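Long-range contacts in purine nucleoside phosphorylase (Schistosoma mansoni, PDB 5KO5), which probably catalyses the reversible phosphorolysis of purine nucleosides such as inosine and guanosine to the free base and ribose 1-phosphate: residues A[30-35]-A[111-116]; A[39-44]-A[80-85]; A[13-18]-A[53-58]; A[47-52]-A[69-74]. One frame throughout, in Å; residues are numbered along the deposited sequence.

Contact 1: A[30-35]-A[111-116]; sequences GIICGS and RVLLIT. With EDO (1,2-ethanediol), chain C.
G30 to I32 and V112 to T116 run side by side as parallel strands, paired G30 with L113, I31 with L114 and I32 with I115. Four backbone hydrogen bonds join them, from G30 N to V112 O (2.8 Å) through to T116 N to I32 O (3.0 Å). The tight part lies at G30. L113 has CG anti to its backbone N, and its CD1 packs directly on the glycine backbone, 3.5 Å from G30 O. CD1 of L113 is also 4.0 Å from CG1 of I32. On the other face CG2 of I31 is 4.0 Å from CB of L114. F277 and I281 of helix 259-283 cover L114. E226 of helix 224-232 touches I32 and I115 on the opposite face.

Side-chain packing gives way at the C-terminal end. C33 and S35 are partly exposed there, whereas G30, I31 and I32 are buried. C33 meets OG1 of T116 with CA, at 3.4 Å, and with CB, while its SG leads away. Here T116 replaces a backbone acceptor with its hydroxyl. Chi1 of 60° puts OG1 between the backbone N and the carbonyl carbon, where it accepts from G34 N at 2.9 Å (166°). S35 N reaches O2 of a 1,2-ethanediol, probably from the crystallisation liquor. Backbone bonds and apolar packing thus hold the buried strands, and one side-chain hydroxyl carries the pairing into the loop.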
loop_
_atom_site.group_PDB
_atom_site.type_symbol
_atom_site.label_atom_id
_atom_site.label_comp_id
_atom_site.label_asym_id
_atom_site.label_seq_id
_atom_site.Cartn_x
_atom_site.Cartn_y
_atom_site.Cartn_z
ATOM N N GLY A 30 -13.611 23.628 -12.111
ATOM C CA GLY A 30 -13.285 23.442 -10.712
ATOM C C GLY A 30 -11.804 23.676 -10.500
ATOM O O GLY A 30 -10.992 23.456 -11.402
ATOM N N ILE A 31 -11.446 24.158 -9.311
ATOM C CA ILE A 31 -10.037 24.372 -8.984
ATOM C C ILE A 31 -9.735 23.847 -7.584
ATOM O O ILE A 31 -10.524 24.011 -6.645
ATOM C CB ILE A 31 -9.544 25.827 -9.195
ATOM C CG1 ILE A 31 -10.151 26.781 -8.185
ATOM C CG2 ILE A 31 -9.862 26.339 -10.602
ATOM C CD1 ILE A 31 -9.601 28.201 -8.299
ATOM N N ILE A 32 -8.579 23.208 -7.449
ATOM C CA ILE A 32 -8.060 22.753 -6.166
ATOM C C ILE A 32 -6.610 23.203 -6.131
ATOM O O ILE A 32 -5.846 22.913 -7.057
ATOM C CB ILE A 32 -8.174 21.223 -6.020
ATOM C CG1 ILE A 32 -9.644 20.781 -6.050
ATOM C CG2 ILE A 32 -7.490 20.740 -4.753
ATOM C CD1 ILE A 32 -9.839 19.267 -6.108
ATOM N N CYS A 33 -6.241 23.955 -5.105
ATOM C CA CYS A 33 -4.967 24.660 -5.094
ATOM C C CYS A 33 -4.041 24.073 -4.041
ATOM O O CYS A 33 -4.484 23.661 -2.960
ATOM C CB CYS A 33 -5.179 26.147 -4.812
ATOM S SG CYS A 33 -6.267 26.950 -6.002
ATOM N N GLY A 34 -2.749 24.043 -4.359
ATOM C CA GLY A 34 -1.767 23.575 -3.404
ATOM C C GLY A 34 -1.561 24.560 -2.266
ATOM O O GLY A 34 -2.008 25.707 -2.296
ATOM N N SER A 35 -0.874 24.088 -1.226
ATOM C CA SER A 35 -0.644 24.911 -0.046
ATOM C C SER A 35 0.173 26.141 -0.416
ATOM O O SER A 35 1.194 26.038 -1.105
ATOM C CB SER A 35 0.087 24.094 1.016
ATOM O OG SER A 35 1.213 23.437 0.458
ATOM N N ARG A 111 -16.759 20.678 -15.939
ATOM C CA ARG A 111 -16.209 19.859 -17.008
ATOM C C ARG A 111 -14.693 19.782 -17.002
ATOM O O ARG A 111 -14.141 18.841 -17.581
ATOM C CB ARG A 111 -16.664 20.387 -18.376
ATOM C CG ARG A 111 -18.148 20.207 -18.650
ATOM C CD ARG A 111 -18.482 20.578 -20.089
ATOM N NE ARG A 111 -18.247 21.994 -20.363
ATOM C CZ ARG A 111 -19.157 22.946 -20.183
ATOM N NH1 ARG A 111 -20.361 22.634 -19.723
ATOM N NH2 ARG A 111 -18.864 24.211 -20.460
ATOM N N VAL A 112 -14.012 20.734 -16.362
ATOM C CA VAL A 112 -12.557 20.779 -16.300
ATOM C C VAL A 112 -12.162 21.084 -14.865
ATOM O O VAL A 112 -12.706 22.015 -14.259
ATOM C CB VAL A 112 -11.997 21.865 -17.236
ATOM C CG1 VAL A 112 -10.489 22.018 -17.041
ATOM C CG2 VAL A 112 -12.332 21.537 -18.689
ATOM N N LEU A 113 -11.226 20.299 -14.332
ATOM C CA LEU A 113 -10.680 20.486 -12.994
ATOM C C LEU A 113 -9.212 20.873 -13.127
ATOM O O LEU A 113 -8.434 20.153 -13.764
ATOM C CB LEU A 113 -10.828 19.197 -12.189
ATOM C CG LEU A 113 -10.196 19.173 -10.794
ATOM C CD1 LEU A 113 -10.741 20.300 -9.907
ATOM C CD2 LEU A 113 -10.459 17.814 -10.171
ATOM N N LEU A 114 -8.844 22.011 -12.538
ATOM C CA LEU A 114 -7.470 22.505 -12.524
ATOM C C LEU A 114 -6.907 22.294 -11.127
ATOM O O LEU A 114 -7.539 22.690 -10.144
ATOM C CB LEU A 114 -7.434 24.003 -12.845
ATOM C CG LEU A 114 -8.128 24.437 -14.141
ATOM C CD1 LEU A 114 -8.032 25.954 -14.338
ATOM C CD2 LEU A 114 -7.567 23.686 -15.358
ATOM N N ILE A 115 -5.720 21.684 -11.036
ATOM C CA ILE A 115 -5.127 21.315 -9.754
ATOM C C ILE A 115 -3.681 21.789 -9.707
ATOM O O ILE A 115 -2.932 21.619 -10.673
ATOM C CB ILE A 115 -5.160 19.787 -9.557
ATOM C CG1 ILE A 115 -6.571 19.231 -9.752
ATOM C CG2 ILE A 115 -4.630 19.420 -8.170
ATOM C CD1 ILE A 115 -6.631 17.705 -9.699
ATOM N N THR A 116 -3.275 22.361 -8.574
ATOM C CA THR A 116 -1.863 22.616 -8.323
ATOM C C THR A 116 -1.444 21.911 -7.039
ATOM O O THR A 116 -2.270 21.600 -6.179
ATOM C CB THR A 116 -1.534 24.120 -8.223
ATOM O OG1 THR A 116 -2.281 24.710 -7.146
ATOM C CG2 THR A 116 -1.866 24.835 -9.529
HETATM C C1 EDO C . 0.420 18.768 -2.232
HETATM O O1 EDO C . 0.314 17.652 -1.339
HETATM C C2 EDO C . -0.422 19.934 -1.763
HETATM O O2 EDO C . 0.236 21.138 -2.148
#

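Contact 2: A[39-44]-A[80-85]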
loop_
_atom_site.group_PDB
_atom_site.type_symbol
_atom_site.label_atom_id
_atom_site.label_comp_id
_atom_site.label_asym_id
_atom_site.label_seq_id
_atom_site.Cartn_x
_atom_site.Cartn_y
_atom_site.Cartn_z
ATOM N N LYS A 39 -4.198 31.928 -3.629
ATOM C CA LYS A 39 -4.603 33.329 -3.646
ATOM C C LYS A 39 -5.586 33.636 -4.771
ATOM O O LYS A 39 -6.374 34.577 -4.650
ATOM C CB LYS A 39 -3.388 34.258 -3.672
ATOM N N LEU A 40 -5.575 32.853 -5.857
ATOM C CA LEU A 40 -6.572 33.049 -6.909
ATOM C C LEU A 40 -7.987 32.932 -6.357
ATOM O O LEU A 40 -8.892 33.655 -6.789
ATOM C CB LEU A 40 -6.369 32.042 -8.043
ATOM C CG LEU A 40 -7.345 32.157 -9.222
ATOM C CD1 LEU A 40 -7.248 33.528 -9.884
ATOM C CD2 LEU A 40 -7.093 31.055 -10.235
ATOM N N ILE A 41 -8.192 32.024 -5.398
ATOM C CA ILE A 41 -9.496 31.885 -4.758
ATOM C C ILE A 41 -9.904 33.191 -4.088
ATOM O O ILE A 41 -11.085 33.560 -4.080
ATOM C CB ILE A 41 -9.475 30.706 -3.765
ATOM C CG1 ILE A 41 -9.101 29.414 -4.488
ATOM C CG2 ILE A 41 -10.818 30.557 -3.067
ATOM C CD1 ILE A 41 -8.931 28.222 -3.564
ATOM N N GLU A 42 -8.935 33.915 -3.523
ATOM C CA GLU A 42 -9.238 35.196 -2.899
ATOM C C GLU A 42 -9.630 36.262 -3.914
ATOM O O GLU A 42 -10.211 37.283 -3.529
ATOM C CB GLU A 42 -8.050 35.673 -2.058
ATOM N N GLU A 43 -9.340 36.048 -5.198
ATOM C CA GLU A 43 -9.635 37.021 -6.241
ATOM C C GLU A 43 -10.840 36.641 -7.094
ATOM O O GLU A 43 -11.083 37.276 -8.125
ATOM C CB GLU A 43 -8.405 37.248 -7.123
ATOM C CG GLU A 43 -7.212 37.822 -6.378
ATOM C CD GLU A 43 -7.495 39.188 -5.786
ATOM O OE1 GLU A 43 -8.285 39.950 -6.387
ATOM O OE2 GLU A 43 -6.929 39.498 -4.718
ATOM N N ILE A 44 -11.597 35.616 -6.695
ATOM C CA ILE A 44 -12.808 35.260 -7.423
ATOM C C ILE A 44 -13.816 36.402 -7.334
ATOM O O ILE A 44 -14.043 36.977 -6.261
ATOM C CB ILE A 44 -13.371 33.952 -6.846
ATOM C CG1 ILE A 44 -12.396 32.802 -7.094
ATOM C CG2 ILE A 44 -14.708 33.631 -7.455
ATOM C CD1 ILE A 44 -12.754 31.538 -6.353
ATOM N N ILE A 80 -16.592 29.435 -11.906
ATOM C CA ILE A 80 -15.734 28.421 -11.314
ATOM C C ILE A 80 -16.220 28.079 -9.912
ATOM O O ILE A 80 -16.983 28.820 -9.286
ATOM C CB ILE A 80 -14.242 28.836 -11.293
ATOM C CG1 ILE A 80 -13.981 29.883 -10.213
ATOM C CG2 ILE A 80 -13.787 29.347 -12.662
ATOM C CD1 ILE A 80 -13.205 29.331 -9.046
ATOM N N VAL A 81 -15.765 26.925 -9.428
ATOM C CA VAL A 81 -15.949 26.509 -8.042
ATOM C C VAL A 81 -14.596 26.046 -7.522
ATOM O O VAL A 81 -13.910 25.263 -8.184
ATOM C CB VAL A 81 -17.016 25.402 -7.897
ATOM C CG1 VAL A 81 -16.741 24.225 -8.838
ATOM C CG2 VAL A 81 -17.101 24.925 -6.457
ATOM N N ALA A 82 -14.201 26.542 -6.353
ATOM C CA ALA A 82 -12.893 26.245 -5.783
ATOM C C ALA A 82 -13.045 25.563 -4.432
ATOM O O ALA A 82 -13.929 25.916 -3.646
ATOM C CB ALA A 82 -12.099 27.537 -5.566
ATOM N N MET A 83 -12.155 24.613 -4.144
ATOM C CA MET A 83 -12.032 24.077 -2.791
ATOM C C MET A 83 -10.978 24.885 -2.049
ATOM O O MET A 83 -9.800 24.861 -2.413
ATOM C CB MET A 83 -11.661 22.598 -2.810
ATOM C CG MET A 83 -12.736 21.733 -3.417
ATOM S SD MET A 83 -12.456 19.961 -3.213
ATOM C CE MET A 83 -12.801 19.756 -1.458
ATOM N N GLN A 84 -11.402 25.612 -1.016
ATOM C CA GLN A 84 -10.491 26.364 -0.165
ATOM C C GLN A 84 -10.274 25.529 1.093
ATOM O O GLN A 84 -11.104 25.530 2.004
ATOM C CB GLN A 84 -11.084 27.727 0.168
ATOM C CG GLN A 84 -10.113 28.651 0.853
ATOM C CD GLN A 84 -10.727 29.994 1.122
ATOM O OE1 GLN A 84 -11.812 30.090 1.699
ATOM N NE2 GLN A 84 -10.046 31.046 0.693
ATOM N N GLY A 85 -9.158 24.812 1.138
ATOM C CA GLY A 85 -8.977 23.818 2.174
ATOM C C GLY A 85 -9.088 22.426 1.588
ATOM O O GLY A 85 -10.138 21.780 1.637
#
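I41 points its side chain at A82, and I44 reaches toward I80. These two isoleucines come from a short helix around 39-42, whose internal bonds are mostly weak, and from the residues that follow it. They meet one face of strand 80-84. No hydrogen bond crosses the contact.

I41 lies over A82. Its CG1 is 3.7 Å from CB of A82, and CD1 is nearly as close to that methyl. The two branches then part. CD1 of I41 also comes to 3.7 Å from the backbone O of M83. CG2 of I41, anti to the backbone N, meets NE2 of Q84 at 3.9 Å. I41 and Q84 cross obliquely. The Q84 chain is extended, and its OE1 is hydrogen-bonded to ND2 of N69, so the amide has a polar partner on the neighbouring strand.

I44 and I80 approach tip to tip, with their CD1 atoms 3.5 Å apart. I80 has an unusual chi2 of 108° and turns CD1 to that meeting. CD1 of I44 also touches CB of A82 at 4.1 Å. The small A82 thus receives both isoleucines. I31 of strand 29-32 touches I41, I80 and A82, and V71 packs against I41 and I44 from strand 69-75. This is apolar helix-on-sheet packing, typical of the layered alpha/beta fold of the phosphorylase superfamily.

Contact 3: A[13-18]-A[53-58]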
loop_
_atom_site.group_PDB
_atom_site.type_symbol
_atom_site.label_atom_id
_atom_site.label_comp_id
_atom_site.label_asym_id
_atom_site.label_seq_id
_atom_site.Cartn_x
_atom_site.Cartn_y
_atom_site.Cartn_z
ATOM N N SER A 13 -26.030 14.631 -4.780
ATOM C CA SER A 13 -27.128 15.475 -5.257
ATOM C C SER A 13 -27.631 16.401 -4.159
ATOM O O SER A 13 -27.955 17.565 -4.409
ATOM C CB SER A 13 -28.288 14.609 -5.759
ATOM O OG SER A 13 -27.978 13.892 -6.942
ATOM N N MET A 14 -27.720 15.888 -2.931
ATOM C CA MET A 14 -28.208 16.715 -1.834
ATOM C C MET A 14 -27.253 17.870 -1.558
ATOM O O MET A 14 -27.690 19.003 -1.307
ATOM C CB MET A 14 -28.420 15.868 -0.582
ATOM C CG MET A 14 -29.025 16.654 0.571
ATOM S SD MET A 14 -29.444 15.640 1.997
ATOM C CE MET A 14 -30.308 16.840 3.010
ATOM N N ALA A 15 -25.947 17.607 -1.623
ATOM C CA ALA A 15 -24.965 18.675 -1.468
ATOM C C ALA A 15 -25.054 19.677 -2.611
ATOM O O ALA A 15 -25.006 20.893 -2.384
ATOM C CB ALA A 15 -23.557 18.081 -1.377
ATOM N N ALA A 16 -25.185 19.191 -3.847
ATOM C CA ALA A 16 -25.251 20.105 -4.984
ATOM C C ALA A 16 -26.515 20.957 -4.939
ATOM O O ALA A 16 -26.478 22.151 -5.268
ATOM C CB ALA A 16 -25.130 19.326 -6.296
ATOM N N ASP A 17 -27.640 20.372 -4.511
ATOM C CA ASP A 17 -28.879 21.136 -4.374
ATOM C C ASP A 17 -28.702 22.308 -3.417
ATOM O O ASP A 17 -29.142 23.430 -3.701
ATOM C CB ASP A 17 -30.000 20.228 -3.875
ATOM C CG ASP A 17 -30.541 19.320 -4.952
ATOM O OD1 ASP A 17 -30.231 19.550 -6.139
ATOM O OD2 ASP A 17 -31.288 18.379 -4.608
ATOM N N TYR A 18 -28.075 22.061 -2.264
ATOM C CA TYR A 18 -27.839 23.137 -1.309
ATOM C C TYR A 18 -26.970 24.223 -1.927
ATOM O O TYR A 18 -27.273 25.414 -1.818
ATOM C CB TYR A 18 -27.175 22.578 -0.048
ATOM C CG TYR A 18 -26.814 23.638 0.977
ATOM C CD1 TYR A 18 -27.746 24.090 1.905
ATOM C CD2 TYR A 18 -25.535 24.188 1.011
ATOM C CE1 TYR A 18 -27.413 25.055 2.839
ATOM C CE2 TYR A 18 -25.194 25.154 1.934
ATOM C CZ TYR A 18 -26.136 25.585 2.847
ATOM O OH TYR A 18 -25.798 26.544 3.771
ATOM N N ILE A 53 -18.810 22.916 6.446
ATOM C CA ILE A 53 -19.625 22.490 7.572
ATOM C C ILE A 53 -21.104 22.777 7.346
ATOM O O ILE A 53 -21.958 22.130 7.960
ATOM C CB ILE A 53 -19.061 23.128 8.867
ATOM C CG1 ILE A 53 -19.596 22.414 10.111
ATOM C CG2 ILE A 53 -19.354 24.621 8.902
ATOM C CD1 ILE A 53 -18.921 22.851 11.411
ATOM N N ASN A 54 -21.434 23.721 6.459
ATOM C CA ASN A 54 -22.821 24.046 6.142
ATOM C C ASN A 54 -23.416 23.179 5.037
ATOM O O ASN A 54 -24.638 23.210 4.852
ATOM C CB ASN A 54 -22.958 25.524 5.728
ATOM C CG ASN A 54 -22.661 26.487 6.862
ATOM O OD1 ASN A 54 -22.705 26.118 8.034
ATOM N ND2 ASN A 54 -22.363 27.736 6.512
ATOM N N ILE A 55 -22.610 22.421 4.300
ATOM C CA ILE A 55 -23.072 21.721 3.104
ATOM C C ILE A 55 -23.492 20.311 3.508
ATOM O O ILE A 55 -22.662 19.572 4.064
ATOM C CB ILE A 55 -21.996 21.672 2.018
ATOM C CG1 ILE A 55 -21.502 23.085 1.680
ATOM C CG2 ILE A 55 -22.545 20.966 0.766
ATOM C CD1 ILE A 55 -20.278 23.058 0.780
ATOM N N PRO A 56 -24.722 19.894 3.219
ATOM C CA PRO A 56 -25.131 18.518 3.533
ATOM C C PRO A 56 -24.184 17.499 2.920
ATOM O O PRO A 56 -23.819 17.583 1.745
ATOM C CB PRO A 56 -26.528 18.413 2.914
ATOM C CG PRO A 56 -27.020 19.809 2.829
ATOM C CD PRO A 56 -25.807 20.670 2.593
ATOM N N ASN A 57 -23.753 16.549 3.745
ATOM C CA ASN A 57 -22.940 15.400 3.377
ATOM C C ASN A 57 -21.483 15.737 3.093
ATOM O O ASN A 57 -20.742 14.830 2.709
ATOM C CB ASN A 57 -23.501 14.589 2.195
ATOM C CG ASN A 57 -24.902 14.112 2.454
ATOM O OD1 ASN A 57 -25.216 13.655 3.555
ATOM N ND2 ASN A 57 -25.771 14.246 1.459
ATOM N N PHE A 58 -21.043 16.984 3.253
ATOM C CA PHE A 58 -19.630 17.257 3.071
ATOM C C PHE A 58 -18.840 16.664 4.234
ATOM O O PHE A 58 -19.351 16.552 5.349
ATOM C CB PHE A 58 -19.364 18.758 2.951
ATOM C CG PHE A 58 -18.996 19.185 1.555
ATOM C CD1 PHE A 58 -19.852 18.927 0.495
ATOM C CD2 PHE A 58 -17.789 19.818 1.295
ATOM C CE1 PHE A 58 -19.526 19.304 -0.801
ATOM C CE2 PHE A 58 -17.451 20.195 -0.001
ATOM C CZ PHE A 58 -18.320 19.938 -1.049
HETATM O O HOH W 1 -23.706 28.445 3.650
#
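Y18 and P56 make the main meeting between helix 9-23 and the loop after strand 47-51. The tyrosine and the proline cross at about a right angle. CG of Y18, set anti to the backbone N (chi1 177°), is the ring atom that meets CD of P56, at 3.5 Å. CB of Y18 is equally close to that CD. The backbone O of N54 lies over one face of the Y18 ring, 3.4 Å above the plane and offset toward the rim. Beyond the ring, OH of Y18 is 2.8 Å from a water. That water accepts from ND2 of N54 at 3.2 Å, so it bridges the two side chains.

A15 is the third large contributor. Its CB is close to the backbone O of P56, at 3.2 Å. It also meets CG2 of I55 at 3.7 Å and comes to the edge of the F58 ring. CD1 of I55 covers one face of that ring, over its centre. I55 to F58 form a type II beta turn, with N57 at positive phi.

M14 crosses P56 and N57 on the exposed side. Its CG is 3.8 Å from CB of P56. ND2 of N57 touches the M14 chain but is hydrogen-bonded to N11 O, about a turn before M14 in the same helix. No direct hydrogen bond links residues 13-18 to 53-58. Apolar packing therefore holds loop to helix, backed by the N57 amide bond to N11 and one water bridge.

Contact 4: A[47-52]-A[69-74]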
loop_
_atom_site.group_PDB
_atom_site.type_symbol
_atom_site.label_atom_id
_atom_site.label_comp_id
_atom_site.label_asym_id
_atom_site.label_seq_id
_atom_site.Cartn_x
_atom_site.Cartn_y
_atom_site.Cartn_z
ATOM N N ARG A 47 -18.154 36.627 -5.575
ATOM C CA ARG A 47 -17.936 35.305 -5.027
ATOM C C ARG A 47 -18.913 34.986 -3.904
ATOM O O ARG A 47 -19.453 35.864 -3.226
ATOM C CB ARG A 47 -16.496 35.139 -4.555
ATOM C CG ARG A 47 -16.137 35.956 -3.348
ATOM C CD ARG A 47 -14.731 35.610 -2.930
ATOM N NE ARG A 47 -14.497 35.893 -1.522
ATOM C CZ ARG A 47 -13.532 35.323 -0.811
ATOM N NH1 ARG A 47 -13.379 35.631 0.469
ATOM N NH2 ARG A 47 -12.726 34.437 -1.383
ATOM N N LYS A 48 -19.135 33.691 -3.724
ATOM C CA LYS A 48 -19.983 33.157 -2.670
ATOM C C LYS A 48 -19.165 32.116 -1.927
ATOM O O LYS A 48 -18.698 31.145 -2.532
ATOM C CB LYS A 48 -21.238 32.518 -3.268
ATOM C CG LYS A 48 -22.156 31.901 -2.238
ATOM C CD LYS A 48 -22.644 32.951 -1.257
ATOM C CE LYS A 48 -23.281 32.301 -0.045
ATOM N NZ LYS A 48 -23.789 33.299 0.936
ATOM N N VAL A 49 -18.975 32.327 -0.630
ATOM C CA VAL A 49 -18.171 31.451 0.215
ATOM C C VAL A 49 -19.119 30.558 1.004
ATOM O O VAL A 49 -19.972 31.051 1.751
ATOM C CB VAL A 49 -17.275 32.267 1.159
ATOM C CG1 VAL A 49 -16.405 31.342 1.989
ATOM C CG2 VAL A 49 -16.424 33.250 0.367
ATOM N N ILE A 50 -18.969 29.245 0.847
ATOM C CA ILE A 50 -19.843 28.286 1.517
ATOM C C ILE A 50 -19.005 27.371 2.402
ATOM O O ILE A 50 -18.305 26.491 1.883
ATOM C CB ILE A 50 -20.637 27.463 0.491
ATOM C CG1 ILE A 50 -21.349 28.378 -0.509
ATOM C CG2 ILE A 50 -21.632 26.560 1.197
ATOM C CD1 ILE A 50 -22.130 27.622 -1.569
ATOM N N PRO A 51 -19.058 27.517 3.728
ATOM C CA PRO A 51 -18.281 26.617 4.596
ATOM C C PRO A 51 -18.685 25.164 4.380
ATOM O O PRO A 51 -19.872 24.846 4.264
ATOM C CB PRO A 51 -18.640 27.097 6.010
ATOM C CG PRO A 51 -19.063 28.529 5.831
ATOM C CD PRO A 51 -19.744 28.578 4.493
ATOM N N TYR A 52 -17.680 24.279 4.314
ATOM C CA TYR A 52 -17.963 22.850 4.168
ATOM C C TYR A 52 -18.956 22.395 5.227
ATOM O O TYR A 52 -19.852 21.588 4.955
ATOM C CB TYR A 52 -16.685 22.018 4.336
ATOM C CG TYR A 52 -15.595 22.180 3.297
ATOM C CD1 TYR A 52 -15.851 22.725 2.045
ATOM C CD2 TYR A 52 -14.292 21.768 3.583
ATOM C CE1 TYR A 52 -14.829 22.859 1.105
ATOM C CE2 TYR A 52 -13.277 21.899 2.656
ATOM C CZ TYR A 52 -13.549 22.454 1.424
ATOM O OH TYR A 52 -12.531 22.590 0.509
ATOM N N ASN A 69 -13.821 25.811 2.907
ATOM C CA ASN A 69 -14.901 26.507 2.223
ATOM C C ASN A 69 -14.921 26.105 0.759
ATOM O O ASN A 69 -13.870 25.871 0.157
ATOM C CB ASN A 69 -14.687 28.024 2.229
ATOM C CG ASN A 69 -14.749 28.629 3.610
ATOM O OD1 ASN A 69 -15.632 28.306 4.409
ATOM N ND2 ASN A 69 -13.820 29.529 3.895
ATOM N N LEU A 70 -16.122 26.023 0.198
ATOM C CA LEU A 70 -16.311 26.024 -1.244
ATOM C C LEU A 70 -16.567 27.463 -1.672
ATOM O O LEU A 70 -17.414 28.142 -1.086
ATOM C CB LEU A 70 -17.524 25.169 -1.597
ATOM C CG LEU A 70 -17.476 24.322 -2.863
ATOM C CD1 LEU A 70 -16.320 23.327 -2.804
ATOM C CD2 LEU A 70 -18.802 23.594 -3.035
ATOM N N VAL A 71 -15.831 27.934 -2.673
ATOM C CA VAL A 71 -15.944 29.311 -3.147
ATOM C C VAL A 71 -16.360 29.281 -4.612
ATOM O O VAL A 71 -15.683 28.665 -5.443
ATOM C CB VAL A 71 -14.630 30.086 -2.957
ATOM C CG1 VAL A 71 -14.806 31.546 -3.358
ATOM C CG2 VAL A 71 -14.146 29.968 -1.513
ATOM N N LEU A 72 -17.476 29.936 -4.927
ATOM C CA LEU A 72 -17.990 29.995 -6.286
ATOM C C LEU A 72 -18.030 31.438 -6.760
ATOM O O LEU A 72 -18.293 32.358 -5.979
ATOM C CB LEU A 72 -19.404 29.406 -6.383
ATOM C CG LEU A 72 -19.500 27.908 -6.086
ATOM C CD1 LEU A 72 -19.890 27.664 -4.638
ATOM C CD2 LEU A 72 -20.472 27.237 -7.037
ATOM N N GLY A 73 -17.783 31.624 -8.053
ATOM C CA GLY A 73 -17.833 32.958 -8.633
ATOM C C GLY A 73 -17.251 32.955 -10.027
ATOM O O GLY A 73 -17.253 31.929 -10.710
ATOM N N SER A 74 -16.741 34.112 -10.437
ATOM C CA SER A 74 -16.238 34.298 -11.791
ATOM C C SER A 74 -14.751 34.609 -11.763
ATOM O O SER A 74 -14.299 35.439 -10.965
ATOM C CB SER A 74 -16.987 35.428 -12.508
ATOM O OG SER A 74 -18.331 35.059 -12.772
#
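Y52 lays one face of its ring over the backbone of N69. The amide N of N69 stands 3.5 Å above the plane, over the ring centre. At the rim, CE1 of Y52 is 3.3 Å from C of N69. The ring OH is hydrogen-bonded to G85 O, which fixes its far end. F58 meets the same ring with the planes at about 40°. The second flat group is the guanidinium of R47. CG2 of V49, from its own strand, lies over one face, 3.6 Å above the plane and toward the rim. CG of R47 lies between the backbone N and the carbonyl carbon (chi1 69°), and the chain then extends past V71. CG1 of V71 comes obliquely to NH2. This NH2 also makes a weak hydrogen bond to I41 O.

The amide of N69 fits between V49 and P51. CG1 of V49 is 3.6 Å from CG of N69. OD1 of N69 lies 3.1 Å from CA of P51.

Between these groups the strands run antiparallel. K48 with L72 and I50 with L70 are hydrogen-bonded pairs, each bonded both ways. V49 with V71 and P51 with N69 are non-hydrogen-bonded pairs. On the face of I50, its CD1 meets CD1 of L72 at 3.8 Å. Y18 and I19 of helix 9-23 cover I50 and L70 there. At G73 the strands come close, with its CA 4.3 Å from CA of R47. The backbone bonds set the pairing. Y52 and N69 have firm outside polar partners at one end, and R47 has a weak one at the other.

Overall arrangement
Contact 1 is nearest the centre of the chain, and contact 3 lies farthest out, about 21 Å from it between centres. Contacts 1, 2 and 4 share one mixed sheet. Strand 29-32 pairs with strand 78-84, which pairs in turn with strand 69-75. Contacts 1 and 4 are strand pairs, parallel in the buried core and antiparallel nearer the edge. Contact 2 is also buried, but it packs a short helix on the sheet with apolar side chains. Contact 3 sets a loop against helix 9-23 and uses a water and a side-chain bond to the helix backbone. It touches contact 4 through I55 and Y18 on I50. Polar side-chain ends and solvent matter more toward the outside.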